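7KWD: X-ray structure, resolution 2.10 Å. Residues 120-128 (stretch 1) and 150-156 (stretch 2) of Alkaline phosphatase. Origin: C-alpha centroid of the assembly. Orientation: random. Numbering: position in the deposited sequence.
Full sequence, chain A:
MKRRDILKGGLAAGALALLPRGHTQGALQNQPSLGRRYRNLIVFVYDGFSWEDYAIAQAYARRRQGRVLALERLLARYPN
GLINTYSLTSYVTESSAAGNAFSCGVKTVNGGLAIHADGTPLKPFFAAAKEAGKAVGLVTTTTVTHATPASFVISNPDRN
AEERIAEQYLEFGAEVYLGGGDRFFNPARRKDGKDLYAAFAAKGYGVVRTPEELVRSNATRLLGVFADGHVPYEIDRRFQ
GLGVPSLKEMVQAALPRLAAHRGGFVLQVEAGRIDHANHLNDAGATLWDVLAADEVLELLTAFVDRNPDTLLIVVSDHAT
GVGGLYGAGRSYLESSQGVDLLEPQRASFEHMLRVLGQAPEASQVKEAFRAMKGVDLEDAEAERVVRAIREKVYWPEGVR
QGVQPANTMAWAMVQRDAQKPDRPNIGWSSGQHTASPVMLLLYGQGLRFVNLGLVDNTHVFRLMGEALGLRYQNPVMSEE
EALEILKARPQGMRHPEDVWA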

# COMPACT_ATOMS: atom_id res chain seq x y z
N THR A 120 -30.71 9.87 -10.12
CA THR A 120 -31.45 8.97 -9.24
C THR A 120 -30.98 9.14 -7.80
O THR A 120 -29.80 8.94 -7.52
N PRO A 121 -31.84 9.54 -6.87
CA PRO A 121 -31.38 9.68 -5.49
C PRO A 121 -31.27 8.33 -4.82
O PRO A 121 -32.00 7.38 -5.12
N LEU A 122 -30.31 8.25 -3.91
CA LEU A 122 -30.08 7.08 -3.08
C LEU A 122 -30.38 7.44 -1.64
O LEU A 122 -30.29 8.61 -1.25
N LYS A 123 -30.73 6.45 -0.85
CA LYS A 123 -30.99 6.69 0.56
C LYS A 123 -29.76 6.27 1.33
O LYS A 123 -29.45 5.07 1.36
N PRO A 124 -29.03 7.19 1.95
CA PRO A 124 -27.80 6.82 2.65
C PRO A 124 -28.08 6.38 4.09
O PRO A 124 -29.10 6.73 4.69
N PHE A 125 -27.10 5.66 4.63
CA PHE A 125 -27.36 4.83 5.81
C PHE A 125 -27.73 5.64 7.03
O PHE A 125 -28.58 5.21 7.82
N PHE A 126 -27.11 6.79 7.26
CA PHE A 126 -27.47 7.49 8.50
C PHE A 126 -28.88 8.11 8.40
O PHE A 126 -29.53 8.36 9.42
N ALA A 127 -29.35 8.38 7.18
CA ALA A 127 -30.75 8.77 7.03
C ALA A 127 -31.68 7.62 7.42
O ALA A 127 -32.66 7.81 8.17
N ALA A 128 -31.36 6.41 6.98
CA ALA A 128 -32.13 5.26 7.41
C ALA A 128 -32.09 5.10 8.92
O ALA A 128 -33.09 4.73 9.53
N ALA A 150 -21.19 14.18 4.54
CA ALA A 150 -22.44 14.50 3.88
C ALA A 150 -23.01 13.29 3.17
O ALA A 150 -24.24 13.10 3.12
N SER A 151 -22.13 12.44 2.60
CA SER A 151 -22.62 11.30 1.84
C SER A 151 -23.36 10.32 2.72
O SER A 151 -24.05 9.44 2.21
N PHE A 152 -23.22 10.44 4.05
CA PHE A 152 -23.92 9.54 4.94
C PHE A 152 -25.32 9.98 5.27
O PHE A 152 -26.11 9.15 5.74
N VAL A 153 -25.67 11.26 5.04
CA VAL A 153 -26.93 11.81 5.51
C VAL A 153 -27.81 12.37 4.39
O VAL A 153 -29.04 12.29 4.48
N ILE A 154 -27.23 12.97 3.34
CA ILE A 154 -28.08 13.69 2.38
C ILE A 154 -27.67 13.41 0.93
O ILE A 154 -26.59 12.91 0.64
N SER A 155 -28.56 13.77 0.02
CA SER A 155 -28.34 13.56 -1.41
C SER A 155 -28.20 14.89 -2.12
O SER A 155 -28.98 15.82 -1.90
N ASN A 156 -27.22 14.97 -3.01
CA ASN A 156 -27.00 16.20 -3.76
C ASN A 156 -26.13 15.92 -4.97
O ASN A 156 -25.11 15.22 -4.85

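Stretch 2 enters as helix, and its first residue, Ala150, takes no part in the contact; its small methyl lies out of reach of stretch 1. Its carbonyl serves the local fold instead, accepting backbone hydrogen bonds from Val153 N and Ile154 N, both at 3.0 Å from Ala150 O.

The CA-to-CB bond of Ser151 points away from stretch 1. With chi1 near +70° (p), its hydroxyl bonds to a residue just outside the stretch, and the contact with stretch 1 comes from Ser151 O, 3.2 Å from Pro124 CB. Pro124, whose CA-to-CB bond points toward stretch 2, is a compact apolar ring that fits closely against main-chain atoms, and its CB also lies 3.4 Å from Phe152 O.

Phe152 is the centre of the packing and gives up the largest area to the other stretch. Its carbonyl accepts the one hydrogen bond between the stretches, Phe126 N to Phe152 O at 3.0 Å, with a bent N-H...O angle of 133°. Pro124 is the N-cap residue; amides at the start of a helix usually lack a carbonyl one turn earlier, and Phe126 N finds its acceptor in Phe152 O instead. The CA-to-CB bond of Phe152 points sideways, and with chi1 at -86° (m) the ring presents its edge to the face of Phe126. The ring planes stand at 87°, the centroids are 5.0 Å apart, and Phe152 CD2 approaches Phe126 CE1 to 3.7 Å. Such a T-shaped pair sets the slightly positive ring hydrogens against the electron-rich face. Phe126 is also m in chi1 (-79°), and its CA-to-CB bond points toward stretch 2.

The CA-to-CB bond of Val153 points away from stretch 1, yet its branched side chain still reaches across: in the m rotamer (-73°), CG1 lies 3.8 Å from Phe126 CB and sits at the edge of the Phe126 ring, near its plane. Here the backbone also helps, with Val153 O 3.8 Å from Ala127 CB, an ordinary van der Waals contact, and Val153 C 3.6 Å from Pro124 CG.

Ile154 (chi1 55°, chi2 88°, both p) is a buried apolar residue whose CA-to-CB bond points away from stretch 1; its backbone makes the contact, Ile154 N being 3.9 Å from Pro124 CG. The CA-to-CB bond of Ser155, a t rotamer, points toward stretch 1. Its CB lies 4.3 Å from Leu122 O and its OG 4.1 Å from Pro121 CB, a loose contact that suits a small polar side chain, whose hydroxyl is hydrogen-bonded elsewhere in the structure. Asn156 is out of reach, its amide group satisfied by other partners.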

# COMPACT_ATOMS: atom_id res chain seq x y z
CB THR A 120 -31.24 7.52 -9.66
OG1 THR A 120 -31.53 7.39 -11.05
CG2 THR A 120 -32.12 6.63 -8.85
CB PRO A 121 -32.47 10.54 -4.83
CG PRO A 121 -33.68 10.26 -5.61
CD PRO A 121 -33.18 10.14 -7.05
CB LEU A 122 -28.64 6.60 -3.21
CG LEU A 122 -28.08 6.52 -4.65
CD1 LEU A 122 -26.60 6.19 -4.66
CD2 LEU A 122 -28.88 5.47 -5.43
CB LYS A 123 -32.20 5.90 1.03
CG LYS A 123 -32.66 6.22 2.45
CD LYS A 123 -33.95 5.44 2.69
CE LYS A 123 -34.45 5.55 4.10
NZ LYS A 123 -35.70 4.73 4.25
CB PRO A 124 -26.98 8.12 2.63
CG PRO A 124 -28.03 9.23 2.61
CD PRO A 124 -29.31 8.64 2.04
CB PHE A 125 -26.14 3.94 6.12
CG PHE A 125 -26.43 2.93 7.16
CD1 PHE A 125 -27.23 1.85 6.86
CD2 PHE A 125 -26.00 3.11 8.46
CE1 PHE A 125 -27.59 0.94 7.84
CE2 PHE A 125 -26.34 2.20 9.44
CZ PHE A 125 -27.15 1.12 9.13
CB PHE A 126 -26.45 8.57 8.85
CG PHE A 126 -25.19 8.04 9.49
CD1 PHE A 126 -24.92 6.67 9.54
CD2 PHE A 126 -24.29 8.91 10.08
CE1 PHE A 126 -23.77 6.19 10.18
CE2 PHE A 126 -23.11 8.43 10.70
CZ PHE A 126 -22.86 7.08 10.75
CB ALA A 127 -30.98 9.26 5.60
CB ALA A 128 -31.59 3.99 6.75
CB ALA A 150 -22.25 15.67 2.92
CB SER A 151 -21.45 10.58 1.17
OG SER A 151 -20.66 9.93 2.18
CB PHE A 152 -23.16 9.34 6.25
CG PHE A 152 -22.11 8.27 6.17
CD1 PHE A 152 -21.27 8.20 5.09
CD2 PHE A 152 -22.00 7.33 7.16
CE1 PHE A 152 -20.31 7.21 5.00
CE2 PHE A 152 -21.06 6.32 7.07
CZ PHE A 152 -20.20 6.27 6.01
CB VAL A 153 -26.70 12.89 6.59
CG1 VAL A 153 -26.28 12.24 7.85
CG2 VAL A 153 -25.64 13.85 6.11
CB ILE A 154 -28.09 15.22 2.62
CG1 ILE A 154 -26.67 15.81 2.63
CG2 ILE A 154 -28.81 15.55 3.95
CD1 ILE A 154 -26.14 16.24 1.22
CB SER A 155 -29.50 12.79 -2.06
OG SER A 155 -29.20 12.65 -3.45
CB ASN A 156 -26.34 17.25 -2.85
CG ASN A 156 -26.31 18.63 -3.50
OD1 ASN A 156 -25.84 18.78 -4.63
ND2 ASN A 156 -26.81 19.62 -2.78